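Local coordinates for DUF4848 domain-containing protein (Bacteroides thetaiotaomicron, PDB 4LB8), which is of unknown function, a DUF4848 family member whose precursor has a predicted lipoprotein-type signal, consistent with export to the cell envelope, at residues Y173-D178 with F204-Y209; L183-S186 with I191-A194; T211-K216 with G253-V258; F222-G227 with F244-K249; Y236-G241 with R261-E266. All blocks are in the same frame, centred on the assembly; numbering follows the deposited sequence.

All five contacts lie in the C-terminal beta-rich part of the chain. Interactions 1 and 2 share neighbouring strands of the large antiparallel sheet, their centres about 21 Å apart, with the 183-186/191-194 hairpin inside the chain span interaction 1 encloses. Interactions 3 and 4, about 10 Å apart between centres, run from that sheet to the smaller antiparallel sheet of strands 213-220 and 244-247. Interaction 5 returns to the large sheet, shares strand 254-262 with interaction 3, and alternates along the chain with interactions 3 and 4. Strand pairing (interaction 2), side-chain contacts within the large sheet (1 and 5) and packing between sheets (3 and 4) are thus combined; all five reach the second subunit, 1 to 3 more extensively.

Interaction 1: residues Y173-D178 with F204-Y209; sequences YSRQKD and FGWSRY
The six-membered ring of Trp206 overlaps the backbone of the turn at Gln176-Asp178, which follows strand 171-175. Its CH2 atom meets the carbonyl oxygen of Gln176 at 3.6 Å, an approach made at the ring edge and near the ring plane. Elsewhere on the six-membered ring, Trp206 CZ3 lies 3.5 Å from Asp178 C, and Trp206 CZ2 is 3.8 Å from Lys177 O; both come in obliquely. The indole reaches the turn because CG stands anti to the carbonyl carbon of Trp206 (chi1 -60°). On the Arg175 side the touch is looser, with Arg175 CG 4.4 Å from Trp206 CZ2, while the charged end of that arginine turns to a hydrogen bond with Thr159. The indole also has a cation-pi partner in Lys180, and Thr110 of the second subunit packs against it. Backbone bonds from Asp178 and Ser207 tie both the turn and the short strand 206-208 to strand 191-201. No hydrogen bond spans the two segments, so dispersion probably dominates here, assisted by the weak attraction of slightly positive ring-edge C-H groups to the Gln176 carbonyl oxygen.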
# COMPACT_ATOMS: atom_id res chain seq x y z
N TYR A 173 -2.34 -4.74 9.36
CA TYR A 173 -1.81 -5.65 8.36
C TYR A 173 -0.54 -5.12 7.75
O TYR A 173 -0.23 -3.93 7.83
CB TYR A 173 -2.86 -5.95 7.25
CG TYR A 173 -3.32 -4.73 6.47
CD1 TYR A 173 -2.59 -4.26 5.37
CD2 TYR A 173 -4.48 -4.04 6.82
CE1 TYR A 173 -2.98 -3.12 4.67
CE2 TYR A 173 -4.90 -2.91 6.11
CZ TYR A 173 -4.13 -2.44 5.04
OH TYR A 173 -4.52 -1.30 4.36
N SER A 174 0.18 -6.03 7.07
CA SER A 174 1.34 -5.75 6.27
C SER A 174 1.39 -6.78 5.16
O SER A 174 1.59 -7.96 5.44
CB SER A 174 2.60 -5.73 7.10
OG SER A 174 3.66 -5.15 6.36
N ARG A 175 1.06 -6.37 3.93
CA ARG A 175 1.14 -7.28 2.79
C ARG A 175 2.37 -6.91 2.00
O ARG A 175 2.47 -5.81 1.48
CB ARG A 175 -0.12 -7.27 1.90
CG ARG A 175 0.03 -8.22 0.70
CD ARG A 175 -1.12 -8.15 -0.30
NE ARG A 175 -0.81 -7.17 -1.33
CZ ARG A 175 -1.37 -5.97 -1.41
NH1 ARG A 175 -2.30 -5.61 -0.54
NH2 ARG A 175 -1.02 -5.13 -2.36
N GLN A 176 3.32 -7.81 1.95
CA GLN A 176 4.55 -7.55 1.23
C GLN A 176 4.53 -8.29 -0.12
O GLN A 176 3.48 -8.75 -0.54
CB GLN A 176 5.77 -7.89 2.11
CG GLN A 176 5.89 -6.99 3.35
CD GLN A 176 6.05 -5.51 3.01
OE1 GLN A 176 5.28 -4.67 3.47
NE2 GLN A 176 7.04 -5.16 2.17
N LYS A 177 5.66 -8.36 -0.82
CA LYS A 177 5.71 -8.95 -2.15
C LYS A 177 5.33 -10.46 -2.18
O LYS A 177 4.67 -10.89 -3.12
CB LYS A 177 7.08 -8.67 -2.82
CG LYS A 177 8.23 -9.55 -2.41
CD LYS A 177 8.91 -10.14 -3.64
CE LYS A 177 9.82 -11.29 -3.29
NZ LYS A 177 11.02 -10.85 -2.54
N ASP A 178 5.72 -11.24 -1.15
CA ASP A 178 5.39 -12.66 -1.15
C ASP A 178 5.04 -13.19 0.26
O ASP A 178 4.85 -14.40 0.41
CB ASP A 178 6.49 -13.50 -1.81
CG ASP A 178 7.85 -13.51 -1.15
OD1 ASP A 178 7.98 -12.95 -0.04
OD2 ASP A 178 8.79 -14.11 -1.72
N PHE A 204 0.24 -20.19 -7.76
CA PHE A 204 -1.18 -20.07 -8.04
C PHE A 204 -1.83 -18.94 -7.27
O PHE A 204 -3.00 -18.63 -7.52
CB PHE A 204 -1.88 -21.40 -7.72
CG PHE A 204 -1.35 -22.53 -8.58
CD1 PHE A 204 -1.58 -22.55 -9.95
CD2 PHE A 204 -0.56 -23.53 -8.03
CE1 PHE A 204 -1.04 -23.55 -10.76
CE2 PHE A 204 -0.03 -24.54 -8.83
CZ PHE A 204 -0.27 -24.55 -10.19
N GLY A 205 -1.09 -18.34 -6.34
CA GLY A 205 -1.56 -17.24 -5.52
C GLY A 205 -1.25 -17.39 -4.05
O GLY A 205 -0.41 -18.20 -3.67
N TRP A 206 -1.95 -16.60 -3.22
CA TRP A 206 -1.80 -16.58 -1.77
C TRP A 206 -2.53 -17.74 -1.11
O TRP A 206 -3.68 -18.05 -1.41
CB TRP A 206 -2.28 -15.25 -1.19
CG TRP A 206 -1.52 -14.09 -1.72
CD1 TRP A 206 -1.82 -13.34 -2.82
CD2 TRP A 206 -0.33 -13.51 -1.16
NE1 TRP A 206 -0.89 -12.34 -2.99
CE2 TRP A 206 0.04 -12.42 -1.98
CE3 TRP A 206 0.46 -13.81 -0.04
CZ2 TRP A 206 1.18 -11.64 -1.74
CZ3 TRP A 206 1.58 -13.03 0.22
CH2 TRP A 206 1.93 -11.96 -0.63
N SER A 207 -1.83 -18.37 -0.17
CA SER A 207 -2.24 -19.53 0.59
C SER A 207 -1.65 -19.39 1.98
O SER A 207 -0.65 -18.71 2.14
CB SER A 207 -1.74 -20.77 -0.12
OG SER A 207 -1.88 -21.96 0.64
N ARG A 208 -2.27 -20.00 2.99
CA ARG A 208 -1.79 -19.93 4.37
C ARG A 208 -0.52 -20.77 4.60
O ARG A 208 -0.34 -21.82 3.97
CB ARG A 208 -2.89 -20.37 5.35
CG ARG A 208 -3.66 -19.20 5.88
CD ARG A 208 -4.96 -19.60 6.51
NE ARG A 208 -5.94 -18.53 6.37
CZ ARG A 208 -7.21 -18.71 6.00
NH1 ARG A 208 -7.65 -19.92 5.70
NH2 ARG A 208 -8.03 -17.68 5.90
N TYR A 209 0.35 -20.30 5.50
CA TYR A 209 1.60 -20.99 5.85
C TYR A 209 1.95 -20.68 7.31
O TYR A 209 1.56 -19.62 7.82
CB TYR A 209 2.74 -20.58 4.89
CG TYR A 209 3.52 -19.34 5.30
CD1 TYR A 209 2.91 -18.08 5.30
CD2 TYR A 209 4.85 -19.42 5.69
CE1 TYR A 209 3.62 -16.94 5.71
CE2 TYR A 209 5.56 -18.29 6.11
CZ TYR A 209 4.94 -17.05 6.11
OH TYR A 209 5.64 -15.94 6.53

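Interaction 2: residues L183-S186 with I191-A194; sequences LYLS and IIHA
Leu185 and Ala194 sit opposite each other as a non-hydrogen-bonded pair in the beta hairpin of strands 179-188 and 191-201, and their side chains share a face of the sheet. Leu185 CD2 leans across the strand gap to Ala194 CB at 3.7 Å, reaching it because CG lies anti to the carbonyl carbon (chi1 -58°). The same methyl is 4.4 Å from CG2 of Ile192, while Leu183 comes up to the alanine with its CD1 branch. The small methyl of Ala194 is thus met by two leucine tips, and Phe259 of strand 254-262 adds to the apolar layer. The neighbouring pair, Ser186 with His193, faces the other way. There Ser186 OG stands between its own N and carbonyl carbon (chi1 63°) and passes alongside His193 CB at 3.5 Å; its hydrogen bond goes to Val119 O of the second subunit, so this face borders the dimer partner. Two backbone bonds close the pair: Ser186 N to His193 O, 3.1 Å, and His193 N to Ser186 O, 2.9 Å. CA-H...O contacts, such as Ala194 CA to Tyr184 O, supplement them. The imidazole of His193 is turned along its own strand, with ND1 making a weak, in-plane edge bond of 3.5 Å to Ile191 O at an N-H...O angle of 149°.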
# COMPACT_ATOMS: atom_id res chain seq x y z
N LEU A 183 -3.50 -8.76 12.15
CA LEU A 183 -4.03 -8.83 13.50
C LEU A 183 -5.38 -8.10 13.48
O LEU A 183 -5.44 -6.87 13.31
CB LEU A 183 -3.07 -8.28 14.56
CG LEU A 183 -3.55 -8.37 16.04
CD1 LEU A 183 -3.93 -9.77 16.43
CD2 LEU A 183 -2.49 -7.82 16.96
N TYR A 184 -6.47 -8.89 13.59
CA TYR A 184 -7.84 -8.43 13.53
C TYR A 184 -8.48 -8.63 14.90
O TYR A 184 -8.38 -9.72 15.46
CB TYR A 184 -8.61 -9.16 12.39
CG TYR A 184 -7.96 -8.87 11.04
CD1 TYR A 184 -8.29 -7.73 10.32
CD2 TYR A 184 -6.90 -9.66 10.57
CE1 TYR A 184 -7.60 -7.37 9.15
CE2 TYR A 184 -6.20 -9.31 9.41
CZ TYR A 184 -6.56 -8.17 8.70
OH TYR A 184 -5.91 -7.85 7.54
N LEU A 185 -9.09 -7.55 15.45
CA LEU A 185 -9.75 -7.54 16.76
C LEU A 185 -11.23 -7.27 16.67
O LEU A 185 -11.67 -6.43 15.88
CB LEU A 185 -9.12 -6.51 17.72
CG LEU A 185 -7.63 -6.64 18.03
CD1 LEU A 185 -7.22 -5.55 18.98
CD2 LEU A 185 -7.25 -8.04 18.56
N SER A 186 -11.99 -7.97 17.51
CA SER A 186 -13.45 -7.84 17.64
C SER A 186 -13.81 -8.09 19.11
O SER A 186 -12.95 -8.55 19.86
CB SER A 186 -14.20 -8.76 16.68
OG SER A 186 -13.99 -10.15 16.90
N ILE A 191 -15.47 -9.73 25.90
CA ILE A 191 -14.44 -10.70 25.47
C ILE A 191 -13.91 -10.26 24.12
O ILE A 191 -14.67 -10.19 23.16
CB ILE A 191 -14.97 -12.17 25.42
CG1 ILE A 191 -15.65 -12.63 26.75
CG2 ILE A 191 -13.90 -13.17 24.89
CD1 ILE A 191 -14.77 -12.82 27.93
N ILE A 192 -12.60 -9.98 24.07
CA ILE A 192 -11.90 -9.54 22.87
C ILE A 192 -11.33 -10.77 22.15
O ILE A 192 -10.59 -11.55 22.74
CB ILE A 192 -10.80 -8.47 23.20
CG1 ILE A 192 -11.46 -7.23 23.91
CG2 ILE A 192 -10.07 -8.02 21.92
CD1 ILE A 192 -10.56 -6.29 24.61
N HIS A 193 -11.70 -10.93 20.86
CA HIS A 193 -11.28 -12.00 19.96
C HIS A 193 -10.19 -11.50 19.04
O HIS A 193 -10.33 -10.42 18.48
CB HIS A 193 -12.49 -12.46 19.12
CG HIS A 193 -13.49 -13.30 19.87
ND1 HIS A 193 -14.27 -12.78 20.88
CD2 HIS A 193 -13.83 -14.59 19.68
CE1 HIS A 193 -15.01 -13.78 21.30
NE2 HIS A 193 -14.79 -14.89 20.60
N ALA A 194 -9.09 -12.25 18.89
CA ALA A 194 -8.02 -11.86 17.98
C ALA A 194 -7.85 -12.91 16.92
O ALA A 194 -7.99 -14.10 17.19
CB ALA A 194 -6.71 -11.69 18.75

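Interaction 3: residues T211-K216 with G253-V258; sequences TTYHAK and GNVTKV
The hydroxyl oxygen of Tyr213, OH, rests 3.5 Å from Gly253 CA and is gripped by two polar partners just beyond that contact: it is hydrogen-bonded to the carbonyl oxygen of Gly252 and more weakly to Ser198 OG. These anchors fix the far end of the side chain where strand 254-262 begins. Short of the hydroxyl, Tyr213 CE1 meets Val255 CG2 at 4.1 Å, approached obliquely, as the two side chains slide past each other in opposite directions. With CG anti to the carbonyl carbon (chi1 -56°), the tyrosine extends from strand 213-220 across to the opposing segment. One face of its ring carries the CG2 methyl of Thr211, 3.6 Å above the plane and offset toward the rim, and the ring of Phe196 meets it as well. The phenol therefore combines an apolar ring, wedged among Val255, Thr211 and Phe196, with a hydrogen-bonded hydroxyl. At its base, Tyr213 is hydrogen-bonded to Thr248, next to strand 244-247 of the smaller sheet, whereas Val255 O and Asn254 OD1 bond to Asn195 in the larger one. This packing of a side chain from one antiparallel sheet against the other is consistent with a two-layer, sandwich-like fold.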
# COMPACT_ATOMS: atom_id res chain seq x y z
N THR A 211 4.05 -19.44 10.61
CA THR A 211 5.02 -18.38 10.93
C THR A 211 5.06 -18.09 12.45
O THR A 211 4.29 -18.67 13.22
CB THR A 211 4.72 -17.08 10.12
OG1 THR A 211 5.88 -16.25 10.10
CG2 THR A 211 3.56 -16.28 10.69
N THR A 212 5.95 -17.19 12.86
CA THR A 212 6.06 -16.69 14.23
C THR A 212 5.49 -15.27 14.19
O THR A 212 5.90 -14.51 13.33
CB THR A 212 7.52 -16.75 14.71
OG1 THR A 212 7.84 -18.11 15.00
CG2 THR A 212 7.75 -15.91 15.95
N TYR A 213 4.52 -14.94 15.08
CA TYR A 213 3.92 -13.60 15.12
C TYR A 213 4.56 -12.77 16.21
O TYR A 213 5.00 -13.29 17.24
CB TYR A 213 2.41 -13.63 15.31
CG TYR A 213 1.68 -14.45 14.27
CD1 TYR A 213 1.43 -15.80 14.47
CD2 TYR A 213 1.22 -13.86 13.10
CE1 TYR A 213 0.75 -16.56 13.51
CE2 TYR A 213 0.54 -14.60 12.14
CZ TYR A 213 0.32 -15.95 12.35
OH TYR A 213 -0.34 -16.68 11.39
N HIS A 214 4.61 -11.46 15.94
CA HIS A 214 5.20 -10.41 16.76
C HIS A 214 4.28 -9.20 16.80
O HIS A 214 3.94 -8.62 15.77
CB HIS A 214 6.58 -10.02 16.22
CG HIS A 214 7.56 -11.15 16.11
ND1 HIS A 214 8.12 -11.73 17.24
CD2 HIS A 214 8.07 -11.75 15.02
CE1 HIS A 214 8.92 -12.68 16.80
NE2 HIS A 214 8.95 -12.71 15.46
N ALA A 215 3.87 -8.85 18.01
CA ALA A 215 2.98 -7.72 18.22
C ALA A 215 3.48 -6.86 19.36
O ALA A 215 4.23 -7.33 20.23
CB ALA A 215 1.57 -8.22 18.52
N LYS A 216 3.10 -5.59 19.29
CA LYS A 216 3.33 -4.52 20.25
C LYS A 216 1.95 -3.92 20.54
O LYS A 216 1.31 -3.31 19.66
CB LYS A 216 4.32 -3.49 19.69
CG LYS A 216 5.77 -3.77 20.08
CD LYS A 216 6.76 -2.86 19.31
CE LYS A 216 6.89 -1.46 19.89
NZ LYS A 216 7.36 -0.47 18.88
N GLY A 253 -1.36 -20.17 9.70
CA GLY A 253 -1.70 -18.90 9.07
C GLY A 253 -3.07 -18.36 9.44
O GLY A 253 -3.48 -17.33 8.89
N ASN A 254 -3.79 -19.06 10.32
CA ASN A 254 -5.11 -18.61 10.79
C ASN A 254 -5.28 -18.97 12.27
O ASN A 254 -5.93 -19.96 12.60
CB ASN A 254 -6.26 -19.17 9.93
CG ASN A 254 -7.55 -18.39 10.11
OD1 ASN A 254 -7.57 -17.22 10.52
ND2 ASN A 254 -8.66 -19.02 9.80
N VAL A 255 -4.73 -18.15 13.15
CA VAL A 255 -4.81 -18.40 14.58
C VAL A 255 -5.91 -17.57 15.21
O VAL A 255 -5.96 -16.36 15.00
CB VAL A 255 -3.43 -18.10 15.22
CG1 VAL A 255 -3.46 -18.23 16.74
CG2 VAL A 255 -2.36 -18.99 14.61
N THR A 256 -6.80 -18.20 15.99
CA THR A 256 -7.85 -17.45 16.68
C THR A 256 -7.60 -17.54 18.18
O THR A 256 -7.26 -18.60 18.71
CB THR A 256 -9.25 -17.87 16.28
OG1 THR A 256 -9.53 -19.18 16.77
CG2 THR A 256 -9.50 -17.74 14.78
N LYS A 257 -7.70 -16.40 18.85
CA LYS A 257 -7.42 -16.31 20.28
C LYS A 257 -8.36 -15.37 21.01
O LYS A 257 -8.80 -14.38 20.46
CB LYS A 257 -5.97 -15.77 20.49
CG LYS A 257 -4.82 -16.71 20.17
CD LYS A 257 -4.35 -17.48 21.41
CE LYS A 257 -3.09 -18.26 21.13
NZ LYS A 257 -3.03 -19.54 21.88
N VAL A 258 -8.61 -15.65 22.27
CA VAL A 258 -9.22 -14.72 23.21
C VAL A 258 -8.04 -13.80 23.48
O VAL A 258 -6.99 -14.27 23.94
CB VAL A 258 -9.76 -15.42 24.49
CG1 VAL A 258 -10.11 -14.39 25.56
CG2 VAL A 258 -10.96 -16.29 24.18

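Interaction 4: residues F222-G227 with F244-K249; sequences FEFAQG and FAIDTK
Phe244 drives one corner of its ring into the face of Phe224 in a pose that is neither a stack nor an edge-to-face pair. Its CE2 atom stands 3.5 Å above the Phe224 ring plane, over the centre, while the two planes are inclined at 48° and the centroids are 4.5 Å apart. Phe244 attains this pose with CG between its backbone N and carbonyl carbon (chi1 72°), which sends the ring across to strand 222-226. The adjoining ring atom Phe244 CZ, 3.5 Å from Phe224 CD1, also meets Phe222 CE2 at 3.9 Å, with Phe244 CE1 beside it, edge against edge, the Phe222 and Phe244 side chains crossing at about a right angle. Ile246, two residues along the strand, presents its outer branch to the far rim of Phe224, with Ile246 CD1 3.7 Å from Phe224 CE1 and Ile246 CG1 3.8 Å from Phe224 CZ. Replacing Phe224 by a smaller residue such as alanine is likely to leave Phe244 without the ring it leans on and open a gap beside Ile246. The strand axes are 10.8 Å apart and run within 25° of parallel, a spacing suited to facing strands of separate sheets. Strand 222-226 belongs to the larger sheet, and Phe222 also meets Phe259 there. Strand 244-247 edges the smaller one, where Ile246 packs on Ala215 and Val217. A PEG molecule, probably from the crystallisation liquor, lies about 3 Å from the Phe224 side chain between nearest atoms. Nothing polar links the two segments, so dispersion and burial of apolar surface probably account for most of the attraction here.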
# COMPACT_ATOMS: atom_id res chain seq x y z
N PHE A 222 -7.82 -2.45 29.59
CA PHE A 222 -7.56 -3.76 29.04
C PHE A 222 -6.85 -4.71 29.99
O PHE A 222 -5.90 -4.36 30.70
CB PHE A 222 -6.73 -3.60 27.77
CG PHE A 222 -6.40 -4.86 27.00
CD1 PHE A 222 -7.38 -5.53 26.27
CD2 PHE A 222 -5.10 -5.37 26.99
CE1 PHE A 222 -7.07 -6.70 25.56
CE2 PHE A 222 -4.79 -6.52 26.26
CZ PHE A 222 -5.78 -7.17 25.55
N GLU A 223 -7.30 -5.96 29.89
CA GLU A 223 -6.82 -7.15 30.55
C GLU A 223 -6.37 -8.11 29.47
O GLU A 223 -7.14 -8.39 28.55
CB GLU A 223 -7.95 -7.73 31.38
CG GLU A 223 -7.51 -8.21 32.73
CD GLU A 223 -8.68 -8.70 33.56
OE1 GLU A 223 -9.77 -8.93 32.99
OE2 GLU A 223 -8.48 -8.89 34.78
N PHE A 224 -5.14 -8.59 29.54
CA PHE A 224 -4.61 -9.50 28.54
C PHE A 224 -4.83 -10.95 28.94
O PHE A 224 -4.58 -11.32 30.10
CB PHE A 224 -3.13 -9.23 28.31
CG PHE A 224 -2.42 -10.12 27.32
CD1 PHE A 224 -2.84 -10.19 26.00
CD2 PHE A 224 -1.26 -10.81 27.68
CE1 PHE A 224 -2.14 -10.97 25.07
CE2 PHE A 224 -0.57 -11.59 26.75
CZ PHE A 224 -1.01 -11.66 25.45
N ALA A 225 -5.27 -11.76 27.97
CA ALA A 225 -5.47 -13.20 28.14
C ALA A 225 -4.13 -13.87 27.94
O ALA A 225 -3.79 -14.28 26.83
CB ALA A 225 -6.51 -13.71 27.16
N GLN A 226 -3.33 -13.89 29.03
CA GLN A 226 -1.98 -14.45 29.06
C GLN A 226 -2.04 -15.98 28.95
O GLN A 226 -2.80 -16.60 29.67
CB GLN A 226 -1.31 -14.01 30.37
CG GLN A 226 0.11 -14.49 30.55
CD GLN A 226 0.69 -13.98 31.83
OE1 GLN A 226 1.05 -12.80 31.94
NE2 GLN A 226 0.79 -14.84 32.85
N GLY A 227 -1.24 -16.56 28.05
CA GLY A 227 -1.17 -18.00 27.84
C GLY A 227 -0.53 -18.76 28.99
O GLY A 227 0.01 -18.13 29.90
N PHE A 244 3.06 -3.77 26.06
CA PHE A 244 3.62 -5.10 26.19
C PHE A 244 3.75 -5.74 24.81
O PHE A 244 3.12 -5.30 23.85
CB PHE A 244 2.80 -5.97 27.17
CG PHE A 244 1.46 -6.41 26.66
CD1 PHE A 244 0.34 -5.60 26.81
CD2 PHE A 244 1.31 -7.63 26.02
CE1 PHE A 244 -0.90 -6.00 26.32
CE2 PHE A 244 0.07 -8.03 25.52
CZ PHE A 244 -1.03 -7.21 25.68
N ALA A 245 4.60 -6.78 24.73
CA ALA A 245 4.87 -7.50 23.49
C ALA A 245 4.33 -8.92 23.53
O ALA A 245 4.23 -9.51 24.60
CB ALA A 245 6.36 -7.53 23.24
N ILE A 246 3.97 -9.45 22.36
CA ILE A 246 3.50 -10.80 22.06
C ILE A 246 4.47 -11.36 21.01
O ILE A 246 4.63 -10.78 19.93
CB ILE A 246 2.02 -10.84 21.59
CG1 ILE A 246 1.06 -10.17 22.61
CG2 ILE A 246 1.57 -12.26 21.20
CD1 ILE A 246 -0.32 -9.85 22.05
N ASP A 247 5.16 -12.43 21.35
CA ASP A 247 6.12 -13.14 20.51
C ASP A 247 5.70 -14.58 20.59
O ASP A 247 5.98 -15.25 21.58
CB ASP A 247 7.55 -12.92 20.99
CG ASP A 247 7.99 -11.46 20.93
OD1 ASP A 247 7.85 -10.84 19.85
OD2 ASP A 247 8.49 -10.95 21.97
N THR A 248 4.89 -15.03 19.64
CA THR A 248 4.38 -16.40 19.68
C THR A 248 5.45 -17.42 19.24
O THR A 248 6.54 -17.05 18.76
CB THR A 248 3.13 -16.53 18.78
OG1 THR A 248 3.54 -16.63 17.41
CG2 THR A 248 2.14 -15.39 18.94
N LYS A 249 5.13 -18.71 19.41
CA LYS A 249 5.89 -19.85 18.89
C LYS A 249 5.37 -20.05 17.46
O LYS A 249 4.40 -19.36 17.07
CB LYS A 249 5.71 -21.09 19.80

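Interaction 5: residues Y236-G241 with R261-E266; sequences YVNKDG and RKLAQE
Tyr236 and Arg261 form a guanidinium-aromatic stack on the surface of the larger antiparallel sheet. The guanidinium lies flat on the phenol ring, centres 4.1 Å apart and planes at 17°, with Arg261 NE 3.4 Å from Tyr236 CD2 near the ring rim. The aliphatic part of the arginine shares that face: Arg261 CG stands 3.9 Å from the centroid of the Tyr236 ring in a CH-pi contact. A bend at chi3 (-59°) lets both parts of the chain follow the ring. Farther along, Leu263 CD1 reaches Asn238 ND2 at 3.5 Å and touches Asp240. Outside this shell, Glu223 on the intervening strand 222-226 makes a salt bridge to Arg261 NH2, and Ile191 packs against both stacked side chains. A serine in place of Tyr236 would probably strip the guanidinium of its flat support and give it more freedom to turn about the Glu223 salt bridge. Leu41 of the second subunit also packs on the tyrosine. Asp240 OD1 is bonded to Gly221 N. The asparagine is set by an Asx turn: Asp240 N donates to Asn238 OD1 over 3.0 Å at 162°, arriving from above the side-chain carbonyl plane.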
# COMPACT_ATOMS: atom_id res chain seq x y z
N TYR A 236 -6.26 -13.76 32.93
CA TYR A 236 -6.41 -12.36 32.59
C TYR A 236 -5.50 -11.55 33.46
O TYR A 236 -5.64 -11.54 34.68
CB TYR A 236 -7.86 -11.90 32.71
CG TYR A 236 -8.75 -12.48 31.64
CD1 TYR A 236 -8.57 -12.15 30.30
CD2 TYR A 236 -9.76 -13.39 31.96
CE1 TYR A 236 -9.36 -12.71 29.30
CE2 TYR A 236 -10.57 -13.95 30.97
CZ TYR A 236 -10.38 -13.59 29.64
OH TYR A 236 -11.19 -14.13 28.69
N VAL A 237 -4.51 -10.90 32.83
CA VAL A 237 -3.48 -10.08 33.45
C VAL A 237 -3.77 -8.60 33.12
O VAL A 237 -3.97 -8.26 31.95
CB VAL A 237 -2.09 -10.55 32.94
CG1 VAL A 237 -0.98 -9.62 33.38
CG2 VAL A 237 -1.81 -11.97 33.38
N ASN A 238 -3.78 -7.72 34.13
CA ASN A 238 -4.06 -6.31 33.88
C ASN A 238 -2.94 -5.67 33.03
O ASN A 238 -1.77 -5.75 33.39
CB ASN A 238 -4.24 -5.55 35.22
CG ASN A 238 -4.62 -4.10 35.09
OD1 ASN A 238 -3.88 -3.25 34.57
ND2 ASN A 238 -5.80 -3.78 35.57
N LYS A 239 -3.32 -5.03 31.91
CA LYS A 239 -2.41 -4.30 31.01
C LYS A 239 -2.99 -2.91 30.71
O LYS A 239 -2.78 -2.37 29.62
CB LYS A 239 -2.14 -5.10 29.72
CG LYS A 239 -1.38 -6.42 29.96
CD LYS A 239 0.06 -6.18 30.40
CE LYS A 239 0.82 -7.44 30.63
NZ LYS A 239 2.19 -7.15 31.11
N ASP A 240 -3.72 -2.33 31.69
CA ASP A 240 -4.39 -1.02 31.56
C ASP A 240 -3.34 0.09 31.46
O ASP A 240 -2.73 0.48 32.47
CB ASP A 240 -5.35 -0.76 32.75
CG ASP A 240 -6.36 0.36 32.58
OD1 ASP A 240 -6.20 1.18 31.64
OD2 ASP A 240 -7.31 0.43 33.39
N GLY A 241 -3.11 0.54 30.22
CA GLY A 241 -2.10 1.52 29.88
C GLY A 241 -0.69 1.00 30.08
O GLY A 241 0.22 1.76 30.41
N ARG A 261 -9.95 -9.03 27.81
CA ARG A 261 -11.26 -8.51 28.19
C ARG A 261 -11.20 -7.02 28.40
O ARG A 261 -10.13 -6.49 28.74
CB ARG A 261 -11.75 -9.14 29.51
CG ARG A 261 -12.30 -10.54 29.44
CD ARG A 261 -12.99 -10.94 30.73
NE ARG A 261 -12.11 -10.90 31.91
CZ ARG A 261 -12.40 -11.45 33.09
NH1 ARG A 261 -13.53 -12.12 33.25
NH2 ARG A 261 -11.55 -11.35 34.10
N LYS A 262 -12.35 -6.36 28.30
CA LYS A 262 -12.52 -4.95 28.63
C LYS A 262 -12.74 -4.78 30.17
O LYS A 262 -13.56 -5.49 30.77
CB LYS A 262 -13.70 -4.36 27.87
CG LYS A 262 -13.48 -4.20 26.37
CD LYS A 262 -14.76 -3.71 25.69
CE LYS A 262 -15.19 -2.35 26.17
NZ LYS A 262 -16.43 -1.90 25.51
N LEU A 263 -12.01 -3.84 30.77
CA LEU A 263 -12.13 -3.49 32.18
C LEU A 263 -13.06 -2.30 32.36
O LEU A 263 -13.61 -2.10 33.44
CB LEU A 263 -10.75 -3.12 32.78
CG LEU A 263 -9.66 -4.17 32.80
CD1 LEU A 263 -8.35 -3.54 33.18
CD2 LEU A 263 -9.98 -5.29 33.78
N ALA A 264 -13.21 -1.50 31.31
CA ALA A 264 -14.02 -0.29 31.31
C ALA A 264 -15.05 -0.28 30.15
O ALA A 264 -15.20 -1.27 29.43
CB ALA A 264 -13.10 0.93 31.21
N GLN A 265 -15.74 0.86 29.99
CA GLN A 265 -16.73 1.09 28.94
C GLN A 265 -16.05 1.11 27.56
O GLN A 265 -16.64 0.63 26.59
CB GLN A 265 -17.46 2.41 29.21
CG GLN A 265 -18.70 2.65 28.35
CD GLN A 265 -19.21 4.07 28.52
OE1 GLN A 265 -19.74 4.45 29.58
NE2 GLN A 265 -19.05 4.88 27.49
N GLU A 266 -14.81 1.64 27.48
CA GLU A 266 -14.07 1.70 26.22
C GLU A 266 -12.64 1.19 26.37
O GLU A 266 -11.93 1.52 27.33
CB GLU A 266 -14.04 3.13 25.66
CG GLU A 266 -15.35 3.56 25.03
CD GLU A 266 -15.77 4.99 25.33
OE1 GLU A 266 -14.93 5.91 25.15
OE2 GLU A 266 -16.94 5.19 25.72